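Local coordinates for HIAXHD3 (Humicola insolens, PDB 3ZXJ), which hydrolyses terminal alpha-L-arabinofuranosides as an exo-acting family 43 glycoside hydrolase, probably removing arabinose side chains from xylan, at residues H17-V22 with I83-L88; Y141-L146 with T190-R195; G239-A244 with A264-Y269; A317-D322 with F529-I534. All blocks are in the same frame, centred on the assembly; numbering follows the deposited sequence.

Contact 1: H17-V22 with I83-L88; sequences HPDLEV and IWASTL. With BTB (2-[bis-(2-hydroxy-ethyl)-amino]-2-hydroxymethyl-propane-1,3-diol), chain C.
Asp19 and Ala85 bring the two backbones closest, their CA atoms 5.1 Å apart; farther along, Glu21 and Thr87 come 6.2 Å apart between CA atoms. The main chains are joined here through a water, which donates to Asp19 O and accepts from Ser86 N. Asp19 has a left-handed backbone (phi 60°), and its CB lies 3.7 Å from Ala85 CB. Beyond that apolar contact its carboxylate turns to the bound BTB molecule: O6 of BTB donates to Asp19 OD2 at 2.6 Å, an oxygen that Ser34 also grips. The BTB is held from the other segment as well, because Ala85 N donates to its O8 at 3.0 Å, while its C8 lies 3.7 Å from Trp84 CE3, oblique to the indole. Cut back to an alanine, Asp19 would probably leave O6 of BTB and the Ser34 hydroxyl without their shared acceptor, and Ala85 without the carboxylate carbon beside its methyl group. Glu21 and Thr87 run side by side. With CG anti to the backbone N (chi1 167°) and a bend at the next torsion, Glu21 sends OE1 to Thr87 OG1, which donates a very short hydrogen bond of 2.5 Å. Its other oxygen, OE2, forms a salt bridge with Arg89, just past the second segment. This illustrates how neighbouring blades of the five-bladed beta-propeller of family 43 meet: loops leading into the first strands of blades one and two converge around the central pocket, probably the active site, where BTB is lodged.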
loop_
_atom_site.group_PDB
_atom_site.type_symbol
_atom_site.label_atom_id
_atom_site.label_comp_id
_atom_site.label_asym_id
_atom_site.label_seq_id
_atom_site.Cartn_x
_atom_site.Cartn_y
_atom_site.Cartn_z
ATOM N N HIS A 17 4.309 0.244 -0.572
ATOM C CA HIS A 17 3.822 -0.233 0.729
ATOM C C HIS A 17 4.395 0.642 1.825
ATOM O O HIS A 17 5.309 0.237 2.544
ATOM C CB HIS A 17 4.156 -1.726 0.932
ATOM C CG HIS A 17 3.136 -2.667 0.303
ATOM N ND1 HIS A 17 1.911 -2.874 0.852
ATOM C CD2 HIS A 17 3.189 -3.452 -0.851
ATOM C CE1 HIS A 17 1.227 -3.752 0.102
ATOM N NE2 HIS A 17 2.015 -4.110 -0.948
ATOM N N PRO A 18 3.856 1.877 1.969
ATOM C CA PRO A 18 4.448 2.886 2.822
ATOM C C PRO A 18 4.098 2.707 4.309
ATOM O O PRO A 18 3.218 1.932 4.644
ATOM C CB PRO A 18 3.796 4.183 2.312
ATOM C CG PRO A 18 2.430 3.758 1.832
ATOM C CD PRO A 18 2.715 2.408 1.196
ATOM N N ASP A 19 4.813 3.445 5.163
ATOM C CA ASP A 19 4.505 3.566 6.603
ATOM C C ASP A 19 4.551 2.203 7.295
ATOM O O ASP A 19 3.753 1.903 8.200
ATOM C CB ASP A 19 3.140 4.249 6.829
ATOM C CG ASP A 19 3.098 5.669 6.285
ATOM O OD1 ASP A 19 4.145 6.345 6.370
ATOM O OD2 ASP A 19 2.031 6.091 5.752
ATOM N N LEU A 20 5.513 1.388 6.867
ATOM C CA LEU A 20 5.544 -0.001 7.258
ATOM C C LEU A 20 5.734 -0.222 8.759
ATOM O O LEU A 20 6.408 0.554 9.459
ATOM C CB LEU A 20 6.615 -0.751 6.456
ATOM C CG LEU A 20 8.086 -0.405 6.738
ATOM C CD1 LEU A 20 8.628 -1.354 7.813
ATOM C CD2 LEU A 20 8.929 -0.531 5.466
ATOM N N GLU A 21 5.101 -1.280 9.241
ATOM C CA GLU A 21 5.426 -1.859 10.531
ATOM C C GLU A 21 5.834 -3.314 10.260
ATOM O O GLU A 21 5.173 -3.991 9.482
ATOM C CB GLU A 21 4.214 -1.791 11.453
ATOM C CG GLU A 21 4.333 -2.638 12.706
ATOM C CD GLU A 21 4.551 -1.817 13.950
ATOM O OE1 GLU A 21 3.656 -1.032 14.273
ATOM O OE2 GLU A 21 5.588 -1.971 14.610
ATOM N N VAL A 22 6.911 -3.776 10.894
ATOM C CA VAL A 22 7.349 -5.159 10.730
ATOM C C VAL A 22 7.526 -5.839 12.084
ATOM O O VAL A 22 7.999 -5.219 13.052
ATOM C CB VAL A 22 8.630 -5.224 9.873
ATOM C CG1 VAL A 22 9.757 -4.391 10.506
ATOM C CG2 VAL A 22 9.055 -6.667 9.635
ATOM N N ILE A 83 -6.392 5.876 5.884
ATOM C CA ILE A 83 -5.358 5.256 6.684
ATOM C C ILE A 83 -3.994 5.874 6.421
ATOM O O ILE A 83 -3.435 5.748 5.316
ATOM C CB ILE A 83 -5.338 3.719 6.421
ATOM C CG1 ILE A 83 -6.703 3.120 6.817
ATOM C CG2 ILE A 83 -4.169 3.071 7.169
ATOM C CD1 ILE A 83 -6.822 1.612 6.719
ATOM N N TRP A 84 -3.463 6.542 7.436
ATOM C CA TRP A 84 -2.094 7.051 7.391
ATOM C C TRP A 84 -1.210 6.094 8.153
ATOM O O TRP A 84 -1.542 4.904 8.288
ATOM C CB TRP A 84 -2.041 8.474 7.956
ATOM C CG TRP A 84 -2.754 9.508 7.110
ATOM C CD1 TRP A 84 -3.308 9.345 5.830
ATOM C CD2 TRP A 84 -2.989 10.912 7.452
ATOM N NE1 TRP A 84 -3.849 10.524 5.374
ATOM C CE2 TRP A 84 -3.677 11.510 6.300
ATOM C CE3 TRP A 84 -2.706 11.716 8.569
ATOM C CZ2 TRP A 84 -4.086 12.842 6.299
ATOM C CZ3 TRP A 84 -3.091 13.066 8.545
ATOM C CH2 TRP A 84 -3.770 13.616 7.437
ATOM N N ALA A 85 -0.078 6.557 8.669
ATOM C CA ALA A 85 0.765 5.622 9.386
ATOM C C ALA A 85 0.010 5.041 10.603
ATOM O O ALA A 85 -0.598 5.765 11.411
ATOM C CB ALA A 85 2.089 6.268 9.783
ATOM N N SER A 86 0.008 3.712 10.675
ATOM C CA SER A 86 -0.774 2.998 11.672
ATOM C C SER A 86 0.134 1.928 12.280
ATOM O O SER A 86 1.361 1.999 12.113
ATOM C CB SER A 86 -2.024 2.396 10.997
ATOM O OG SER A 86 -2.759 3.451 10.374
ATOM N N THR A 87 -0.444 0.960 12.982
ATOM C CA THR A 87 0.362 -0.033 13.693
ATOM C C THR A 87 -0.335 -1.403 13.802
ATOM O O THR A 87 -1.559 -1.493 13.850
ATOM C CB THR A 87 0.823 0.525 15.073
ATOM O OG1 THR A 87 1.759 -0.375 15.679
ATOM C CG2 THR A 87 -0.348 0.790 16.014
ATOM N N LEU A 88 0.452 -2.466 13.819
ATOM C CA LEU A 88 -0.077 -3.824 13.954
ATOM C C LEU A 88 0.865 -4.640 14.805
ATOM O O LEU A 88 2.083 -4.579 14.607
ATOM C CB LEU A 88 -0.166 -4.480 12.562
ATOM C CG LEU A 88 -0.663 -5.928 12.487
ATOM C CD1 LEU A 88 -2.163 -5.934 12.777
ATOM C CD2 LEU A 88 -0.376 -6.527 11.111
HETATM C C1 BTB C . 4.872 12.128 6.978
HETATM O O1 BTB C . 4.499 12.762 5.758
HETATM C C2 BTB C . 4.366 10.682 7.135
HETATM C C3 BTB C . 4.933 9.701 6.083
HETATM O O3 BTB C . 6.363 9.668 6.036
HETATM C C4 BTB C . 4.810 10.278 8.547
HETATM O O4 BTB C . 4.357 8.974 8.913
HETATM N N BTB C . 2.870 10.570 7.054
HETATM C C5 BTB C . 2.357 10.733 5.676
HETATM C C6 BTB C . 1.550 9.489 5.285
HETATM O O6 BTB C . 2.474 8.510 4.791
HETATM C C7 BTB C . 2.111 11.412 8.012
HETATM C C8 BTB C . 0.881 10.663 8.553
HETATM O O8 BTB C . 1.235 9.295 8.834
HETATM O O HOH W 1 0.945 1.913 8.612
#

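Contact 2: Y141-L146 with T190-R195; sequences YYDAGL and TVEGAR
Glu192 reaches across to Tyr142 and Asp143 along its whole length. Its CB is 3.5 Å from Asp143 OD2, and the same oxygen flanks CG and CD in turn as the chain passes it. The first torsion (chi1 54°) sets CG between the backbone N and the carbonyl carbon, after which the extended chain carries the carboxylate to the phenol. There Tyr142 OH donates to Glu192 OE1 at 2.9 Å, meeting it on the syn side, 25° out of the carboxylate plane; OE1 in turn sits at the edge of the ring, near its plane. Asn160 binds OE1 too, so two donors hold this oxygen although Asp143 OD2 is only 3.6 Å away. The setting is the seam between the third and fourth blades of the beta-propeller, whose innermost strands, 145-148 and 192-199, start here in similar directions. Asp143 braces the seam: its OD2 accepts from Gly193 N at 2.9 Å through the anti lone pair, while OD1 binds the BTB molecule. One water spans the backbones, donating to Asp143 O and accepting from Ala194 N. At Gly145 the strands crowd together, and a CB on this residue would clash with Ala194 O and Arg195 CA. Arg195 begins by pointing away, then bends at chi2 to bring its guanidinium back edge-on to Ala144 O, which NH1 meets in a weak hydrogen bond of 3.0 Å. NH1 makes a second weak bond, to Ala194 O; firmer bonds of this group go to Ser86 O and Asp19 O from NH2 and to Leu20 O from NE.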
loop_
_atom_site.group_PDB
_atom_site.type_symbol
_atom_site.label_atom_id
_atom_site.label_comp_id
_atom_site.label_asym_id
_atom_site.label_seq_id
_atom_site.Cartn_x
_atom_site.Cartn_y
_atom_site.Cartn_z
ATOM N N TYR A 141 -4.119 9.135 18.105
ATOM C CA TYR A 141 -2.814 8.470 18.132
ATOM C C TYR A 141 -2.163 8.616 16.769
ATOM O O TYR A 141 -1.971 7.639 16.066
ATOM C CB TYR A 141 -2.910 6.992 18.538
ATOM C CG TYR A 141 -3.395 6.766 19.946
ATOM C CD1 TYR A 141 -3.183 7.726 20.939
ATOM C CD2 TYR A 141 -4.026 5.577 20.301
ATOM C CE1 TYR A 141 -3.619 7.518 22.242
ATOM C CE2 TYR A 141 -4.477 5.365 21.601
ATOM C CZ TYR A 141 -4.269 6.344 22.562
ATOM O OH TYR A 141 -4.701 6.131 23.851
ATOM N N TYR A 142 -1.838 9.859 16.418
ATOM C CA TYR A 142 -1.122 10.169 15.185
ATOM C C TYR A 142 0.227 9.407 15.085
ATOM O O TYR A 142 1.068 9.481 16.002
ATOM C CB TYR A 142 -0.890 11.684 15.108
ATOM C CG TYR A 142 -0.185 12.141 13.840
ATOM C CD1 TYR A 142 -0.908 12.468 12.687
ATOM C CD2 TYR A 142 1.205 12.212 13.786
ATOM C CE1 TYR A 142 -0.255 12.868 11.520
ATOM C CE2 TYR A 142 1.860 12.611 12.633
ATOM C CZ TYR A 142 1.128 12.938 11.507
ATOM O OH TYR A 142 1.805 13.335 10.370
ATOM N N ASP A 143 0.426 8.713 13.963
ATOM C CA ASP A 143 1.627 7.914 13.735
ATOM C C ASP A 143 1.904 6.997 14.943
ATOM O O ASP A 143 2.961 7.074 15.583
ATOM C CB ASP A 143 2.827 8.825 13.454
ATOM C CG ASP A 143 2.873 9.321 12.019
ATOM O OD1 ASP A 143 1.837 9.265 11.315
ATOM O OD2 ASP A 143 3.952 9.798 11.589
ATOM N N ALA A 144 0.919 6.151 15.242
ATOM C CA ALA A 144 0.935 5.233 16.372
ATOM C C ALA A 144 1.962 4.118 16.186
ATOM O O ALA A 144 2.148 3.627 15.072
ATOM C CB ALA A 144 -0.453 4.618 16.512
ATOM N N GLY A 145 2.605 3.731 17.290
ATOM C CA GLY A 145 3.429 2.515 17.347
ATOM C C GLY A 145 3.031 1.685 18.562
ATOM O O GLY A 145 3.330 2.056 19.706
ATOM N N LEU A 146 2.378 0.561 18.315
ATOM C CA LEU A 146 1.928 -0.345 19.385
ATOM C C LEU A 146 3.065 -1.223 19.902
ATOM O O LEU A 146 3.846 -1.745 19.117
ATOM C CB LEU A 146 0.811 -1.275 18.860
ATOM C CG LEU A 146 0.332 -2.428 19.756
ATOM C CD1 LEU A 146 -0.263 -1.839 21.041
ATOM C CD2 LEU A 146 -0.695 -3.222 18.965
ATOM N N THR A 190 11.254 18.335 13.973
ATOM C CA THR A 190 10.060 17.519 14.003
ATOM C C THR A 190 10.399 16.034 13.938
ATOM O O THR A 190 11.189 15.603 13.098
ATOM C CB THR A 190 9.162 17.884 12.823
ATOM O OG1 THR A 190 8.703 19.209 13.045
ATOM C CG2 THR A 190 7.958 16.944 12.716
ATOM N N VAL A 191 9.825 15.265 14.843
ATOM C CA VAL A 191 9.902 13.799 14.749
ATOM C C VAL A 191 8.486 13.228 14.774
ATOM O O VAL A 191 7.542 13.848 15.301
ATOM C CB VAL A 191 10.798 13.142 15.837
ATOM C CG1 VAL A 191 12.248 13.637 15.739
ATOM C CG2 VAL A 191 10.225 13.390 17.236
ATOM N N GLU A 192 8.340 12.064 14.177
ATOM C CA GLU A 192 7.052 11.364 14.099
ATOM C C GLU A 192 7.329 9.910 13.697
ATOM O O GLU A 192 8.459 9.443 13.835
ATOM C CB GLU A 192 6.118 12.066 13.089
ATOM C CG GLU A 192 6.700 12.279 11.692
ATOM C CD GLU A 192 5.752 12.976 10.700
ATOM O OE1 GLU A 192 4.607 13.335 11.042
ATOM O OE2 GLU A 192 6.162 13.174 9.533
ATOM N N GLY A 193 6.330 9.211 13.153
ATOM C CA GLY A 193 6.551 7.849 12.635
ATOM C C GLY A 193 6.912 6.800 13.675
ATOM O O GLY A 193 7.645 5.828 13.373
ATOM N N ALA A 194 6.424 6.979 14.901
ATOM C CA ALA A 194 6.748 6.054 16.013
ATOM C C ALA A 194 6.516 4.547 15.757
ATOM O O ALA A 194 5.467 4.132 15.203
ATOM C CB ALA A 194 6.025 6.472 17.295
ATOM N N ARG A 195 7.522 3.761 16.157
ATOM C CA ARG A 195 7.452 2.308 16.311
ATOM C C ARG A 195 8.091 2.020 17.681
ATOM O O ARG A 195 9.123 2.609 18.017
ATOM C CB ARG A 195 8.269 1.623 15.196
ATOM C CG ARG A 195 7.867 2.068 13.775
ATOM C CD ARG A 195 6.769 1.162 13.394
ATOM N NE ARG A 195 5.967 1.438 12.179
ATOM C CZ ARG A 195 4.707 1.854 12.221
ATOM N NH1 ARG A 195 4.169 2.265 13.380
ATOM N NH2 ARG A 195 3.995 1.909 11.111
HETATM O O HOH W 2 4.779 9.242 16.162
#

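Contact 3: G239-A244 with A264-Y269; sequences GPLANA and AFMDAY
Met266, present as selenomethionine, sets out toward the loop 239-244 and runs antiparallel alongside the ring of Pro240, its selenium 3.6 Å from Pro240 CD. On the same atom Leu241 comes in through its CB, 3.7 Å from SE, so proline ring and leucine stem together border the selenium. CG stands anti to the carbonyl carbon (chi1 -65°), and a bend at the last torsion turns the methyl group off the line of the chain. That turn delivers CE to the backbone of the loop, 3.5 Å from Leu241 O, with Ala244 CB 4.0 Å away. Two conformers of this side chain are deposited, and these distances belong to one of them. Farther on, Ala244 sets its methyl group over Ala268, where CB comes 3.7 Å from Ala268 CA. The chain turns sharply here, with Asp267 and Ala268 each at the centre of an inverse gamma turn, and Ala244 CA makes a CA-H...O contact of 3.4 Å with Asp267 O. A cis peptide before Pro240 helps shape the loop, which leads from the fourth propeller blade to the fifth, while 260-267 is the second strand of that fifth blade. Tyr269, just beyond, binds Phe505 O in the C-terminal part of the chain. The contacts between side chains are apolar, with the selenomethionine end also lying against backbone oxygens, which suggests that shape and dispersion carry much of the grip.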
loop_
_atom_site.group_PDB
_atom_site.type_symbol
_atom_site.label_atom_id
_atom_site.label_comp_id
_atom_site.label_asym_id
_atom_site.label_seq_id
_atom_site.Cartn_x
_atom_site.Cartn_y
_atom_site.Cartn_z
ATOM N N GLY A 239 22.274 5.743 -0.920
ATOM C CA GLY A 239 21.865 4.404 -1.340
ATOM C C GLY A 239 20.609 3.935 -0.619
ATOM O O GLY A 239 20.129 4.603 0.303
ATOM N N PRO A 240 20.074 2.767 -1.014
ATOM C CA PRO A 240 20.621 1.890 -2.041
ATOM C C PRO A 240 20.115 2.186 -3.457
ATOM O O PRO A 240 20.495 1.482 -4.384
ATOM C CB PRO A 240 20.139 0.508 -1.583
ATOM C CG PRO A 240 18.829 0.777 -0.944
ATOM C CD PRO A 240 18.950 2.130 -0.293
ATOM N N LEU A 241 19.263 3.199 -3.622
ATOM C CA LEU A 241 18.718 3.569 -4.928
ATOM C C LEU A 241 18.876 5.064 -5.169
ATOM O O LEU A 241 18.705 5.860 -4.230
ATOM C CB LEU A 241 17.211 3.251 -4.995
ATOM C CG LEU A 241 16.751 1.840 -5.332
ATOM C CD1 LEU A 241 15.224 1.812 -5.424
ATOM C CD2 LEU A 241 17.363 1.374 -6.644
ATOM N N ALA A 242 19.180 5.446 -6.407
ATOM C CA ALA A 242 19.217 6.861 -6.798
ATOM C C ALA A 242 17.826 7.472 -7.060
ATOM O O ALA A 242 16.880 6.766 -7.433
ATOM C CB ALA A 242 20.094 7.054 -8.025
ATOM N N ASN A 243 17.736 8.791 -6.908
ATOM C CA ASN A 243 16.537 9.556 -7.259
ATOM C C ASN A 243 15.302 9.024 -6.531
ATOM O O ASN A 243 14.193 9.037 -7.075
ATOM C CB ASN A 243 16.309 9.537 -8.786
ATOM C CG ASN A 243 17.512 10.055 -9.570
ATOM O OD1 ASN A 243 17.959 9.427 -10.532
ATOM N ND2 ASN A 243 18.015 11.210 -9.189
ATOM N N ALA A 244 15.508 8.530 -5.313
ATOM C CA ALA A 244 14.401 7.986 -4.513
ATOM C C ALA A 244 14.409 8.550 -3.087
ATOM O O ALA A 244 14.023 7.860 -2.144
ATOM C CB ALA A 244 14.475 6.457 -4.492
ATOM N N ALA A 264 13.381 -0.060 6.276
ATOM C CA ALA A 264 12.981 1.313 6.052
ATOM C C ALA A 264 12.302 1.389 4.690
ATOM O O ALA A 264 12.238 0.399 3.983
ATOM C CB ALA A 264 14.215 2.191 6.059
ATOM N N PHE A 265 11.797 2.566 4.317
ATOM C CA PHE A 265 11.350 2.749 2.929
ATOM C C PHE A 265 11.970 3.976 2.265
ATOM O O PHE A 265 12.502 4.851 2.969
ATOM C CB PHE A 265 9.809 2.720 2.800
ATOM C CG PHE A 265 9.091 3.746 3.638
ATOM C CD1 PHE A 265 8.913 5.048 3.172
ATOM C CD2 PHE A 265 8.550 3.389 4.874
ATOM C CE1 PHE A 265 8.226 5.985 3.935
ATOM C CE2 PHE A 265 7.858 4.328 5.645
ATOM C CZ PHE A 265 7.720 5.624 5.171
HETATM N N MSE A 266 11.912 4.013 0.929
HETATM C CA MSE A 266 12.425 5.140 0.140
HETATM C C MSE A 266 11.295 5.813 -0.576
HETATM O O MSE A 266 10.274 5.181 -0.842
HETATM C CB MSE A 266 13.343 4.566 -0.939
HETATM C CG MSE A 266 14.544 3.940 -0.251
HETATM SE SE MSE A 266 16.017 3.789 -1.534
HETATM C CE MSE A 266 16.789 5.596 -1.359
ATOM N N ASP A 267 11.468 7.100 -0.896
ATOM C CA ASP A 267 10.491 7.887 -1.668
ATOM C C ASP A 267 10.724 7.682 -3.177
ATOM O O ASP A 267 11.103 8.614 -3.904
ATOM C CB ASP A 267 10.585 9.365 -1.266
ATOM C CG ASP A 267 10.013 9.623 0.124
ATOM O OD1 ASP A 267 9.047 8.925 0.504
ATOM O OD2 ASP A 267 10.534 10.489 0.864
ATOM N N ALA A 268 10.510 6.446 -3.632
ATOM C CA ALA A 268 10.789 6.070 -5.019
ATOM C C ALA A 268 9.675 6.500 -5.981
ATOM O O ALA A 268 9.253 5.732 -6.842
ATOM C CB ALA A 268 11.023 4.566 -5.107
ATOM N N TYR A 269 9.206 7.744 -5.860
ATOM C CA TYR A 269 8.242 8.265 -6.831
ATOM C C TYR A 269 8.883 8.275 -8.236
ATOM O O TYR A 269 10.068 8.517 -8.359
ATOM C CB TYR A 269 7.728 9.633 -6.395
ATOM C CG TYR A 269 6.970 9.532 -5.079
ATOM C CD1 TYR A 269 5.685 8.991 -5.041
ATOM C CD2 TYR A 269 7.561 9.914 -3.871
ATOM C CE1 TYR A 269 4.974 8.886 -3.846
ATOM C CE2 TYR A 269 6.864 9.803 -2.666
ATOM C CZ TYR A 269 5.565 9.294 -2.671
ATOM O OH TYR A 269 4.866 9.163 -1.489
#

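Contact 4: A317-D322 with F529-I534; sequences ASTDLD and FKMNMI
The C-terminal concanavalin-like beta-sandwich receives a loop on its strand 523-533 through a single antiparallel bridge, the hydrogen-bonded pair Asp322 and Phe529. Asp322 N donates to Phe529 O at 2.9 Å, almost straight at 174°, and Phe529 N returns a bond to Asp322 O at 3.0 Å. Before the bridge, the loop folds into a type I beta turn from Ala317 to Asp320. A water fills the step between turn and strand, donating to Ser318 O and Asp320 O and accepting from Met531 N. Lys530, bent at chi2 and chi4, lays CD 3.6 Å from Leu321 N and brings its amine to the turn. There NZ donates to Thr319 O at 2.6 Å, nearly along the C=O axis, and to Asn532 OD1 and Met531 O of its own strand, so three acceptors fix it. A methionine in its place would probably leave Thr319 O without this donor and Asn532 free to turn. Met531 and Met533 are selenomethionines: the bent end of Met531 rests its CE 3.6 Å from Ser318 CB, while Met533 crosses Thr319 at about a right angle, SE 3.8 Å from CG2.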
loop_
_atom_site.group_PDB
_atom_site.type_symbol
_atom_site.label_atom_id
_atom_site.label_comp_id
_atom_site.label_asym_id
_atom_site.label_seq_id
_atom_site.Cartn_x
_atom_site.Cartn_y
_atom_site.Cartn_z
ATOM N N ALA A 317 0.815 -14.676 -7.072
ATOM C CA ALA A 317 1.943 -13.742 -7.017
ATOM C C ALA A 317 1.536 -12.465 -7.769
ATOM O O ALA A 317 0.600 -12.505 -8.584
ATOM C CB ALA A 317 3.182 -14.374 -7.650
ATOM N N SER A 318 2.243 -11.352 -7.533
ATOM C CA SER A 318 1.914 -10.072 -8.216
ATOM C C SER A 318 1.828 -10.212 -9.741
ATOM O O SER A 318 1.007 -9.556 -10.370
ATOM C CB SER A 318 2.957 -8.995 -7.923
ATOM O OG SER A 318 3.060 -8.737 -6.533
ATOM N N THR A 319 2.701 -11.034 -10.319
ATOM C CA THR A 319 2.784 -11.153 -11.772
ATOM C C THR A 319 1.994 -12.338 -12.338
ATOM O O THR A 319 2.045 -12.562 -13.554
ATOM C CB THR A 319 4.260 -11.253 -12.268
ATOM O OG1 THR A 319 4.903 -12.377 -11.662
ATOM C CG2 THR A 319 5.064 -10.000 -11.933
ATOM N N ASP A 320 1.292 -13.098 -11.481
ATOM C CA ASP A 320 0.470 -14.249 -11.920
ATOM C C ASP A 320 -0.796 -13.758 -12.626
ATOM O O ASP A 320 -1.386 -12.758 -12.212
ATOM C CB ASP A 320 0.043 -15.145 -10.735
ATOM C CG ASP A 320 1.185 -16.032 -10.191
ATOM O OD1 ASP A 320 2.247 -16.173 -10.847
ATOM O OD2 ASP A 320 1.012 -16.604 -9.084
ATOM N N LEU A 321 -1.191 -14.448 -13.705
ATOM C CA LEU A 321 -2.473 -14.164 -14.361
ATOM C C LEU A 321 -3.584 -14.299 -13.327
ATOM O O LEU A 321 -3.630 -15.290 -12.597
ATOM C CB LEU A 321 -2.715 -15.158 -15.498
ATOM C CG LEU A 321 -4.096 -15.243 -16.166
ATOM C CD1 LEU A 321 -4.405 -13.932 -16.874
ATOM C CD2 LEU A 321 -4.145 -16.413 -17.146
ATOM N N ASP A 322 -4.469 -13.304 -13.272
ATOM C CA ASP A 322 -5.613 -13.354 -12.367
ATOM C C ASP A 322 -6.902 -13.327 -13.204
ATOM O O ASP A 322 -7.238 -12.293 -13.760
ATOM C CB ASP A 322 -5.576 -12.153 -11.412
ATOM C CG ASP A 322 -6.666 -12.215 -10.315
ATOM O OD1 ASP A 322 -7.628 -13.014 -10.423
ATOM O OD2 ASP A 322 -6.555 -11.432 -9.329
ATOM N N PHE A 529 -6.559 -10.124 -15.644
ATOM C CA PHE A 529 -5.516 -9.126 -15.587
ATOM C C PHE A 529 -4.206 -9.872 -15.495
ATOM O O PHE A 529 -4.125 -10.879 -14.802
ATOM C CB PHE A 529 -5.632 -8.240 -14.313
ATOM C CG PHE A 529 -4.414 -7.394 -14.073
ATOM C CD1 PHE A 529 -4.291 -6.140 -14.698
ATOM C CD2 PHE A 529 -3.365 -7.853 -13.263
ATOM C CE1 PHE A 529 -3.165 -5.366 -14.511
ATOM C CE2 PHE A 529 -2.230 -7.084 -13.088
ATOM C CZ PHE A 529 -2.126 -5.835 -13.701
ATOM N N LYS A 530 -3.187 -9.345 -16.161
ATOM C CA LYS A 530 -1.815 -9.851 -16.027
ATOM C C LYS A 530 -0.796 -8.714 -16.005
ATOM O O LYS A 530 -0.862 -7.798 -16.833
ATOM C CB LYS A 530 -1.522 -10.799 -17.186
ATOM C CG LYS A 530 -0.080 -11.293 -17.265
ATOM C CD LYS A 530 0.168 -12.447 -16.314
ATOM C CE LYS A 530 1.492 -13.167 -16.621
ATOM N NZ LYS A 530 2.667 -12.391 -16.113
HETATM N N MSE A 531 0.162 -8.786 -15.075
HETATM C CA MSE A 531 1.288 -7.837 -15.053
HETATM C C MSE A 531 2.530 -8.577 -15.465
HETATM O O MSE A 531 2.874 -9.609 -14.872
HETATM C CB MSE A 531 1.491 -7.243 -13.646
HETATM C CG MSE A 531 2.706 -6.320 -13.489
HETATM SE SE MSE A 531 2.491 -5.210 -11.872
HETATM C CE MSE A 531 2.935 -6.661 -10.629
ATOM N N ASN A 532 3.187 -8.062 -16.506
ATOM C CA ASN A 532 4.493 -8.561 -16.949
ATOM C C ASN A 532 5.580 -7.560 -16.588
ATOM O O ASN A 532 5.416 -6.362 -16.828
ATOM C CB ASN A 532 4.483 -8.718 -18.464
ATOM C CG ASN A 532 3.415 -9.672 -18.942
ATOM O OD1 ASN A 532 3.161 -10.704 -18.310
ATOM N ND2 ASN A 532 2.791 -9.348 -20.079
HETATM N N MSE A 533 6.711 -8.043 -16.071
HETATM C CA MSE A 533 7.851 -7.172 -15.818
HETATM C C MSE A 533 8.491 -6.872 -17.149
HETATM O O MSE A 533 8.649 -7.767 -17.990
HETATM C CB MSE A 533 8.895 -7.748 -14.858
HETATM C CG MSE A 533 8.329 -8.312 -13.558
HETATM SE SE MSE A 533 7.221 -6.922 -12.698
HETATM C CE MSE A 533 8.650 -5.602 -12.508
ATOM N N ILE A 534 8.795 -5.599 -17.382
ATOM C CA ILE A 534 9.428 -5.178 -18.628
ATOM C C ILE A 534 10.921 -5.226 -18.368
ATOM O O ILE A 534 11.432 -4.451 -17.579
ATOM C CB ILE A 534 8.970 -3.761 -19.037
ATOM C CG1 ILE A 534 7.480 -3.787 -19.416
ATOM C CG2 ILE A 534 9.811 -3.227 -20.201
ATOM C CD1 ILE A 534 6.878 -2.439 -19.748
HETATM O O HOH W 3 -0.531 -10.161 -12.591
#

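How the contacts relate
From the N terminus, contact 1 closes a loop of 60 residues, bringing the start of the first propeller blade to that of the second. Contact 2 closes 43 residues by joining the third blade to the fourth, and contact 3 closes 19, tying the loop after the fourth blade to the fifth. Contact 4 spans the longest stretch, 206 residues, pinning the loop 317-322, which follows the propeller, to strand 523-533 of the C-terminal sandwich. All four follow in series, with no nesting or crossing. Contacts 1 and 2 touch at the propeller's core, where Leu146 N probably bonds to Thr87 OG1, and contact 3 reaches contact 1 through Phe265 packed against Asp19. Contact 4 touches none of the others, though its nearest atoms come within about 7 Å of contact 1.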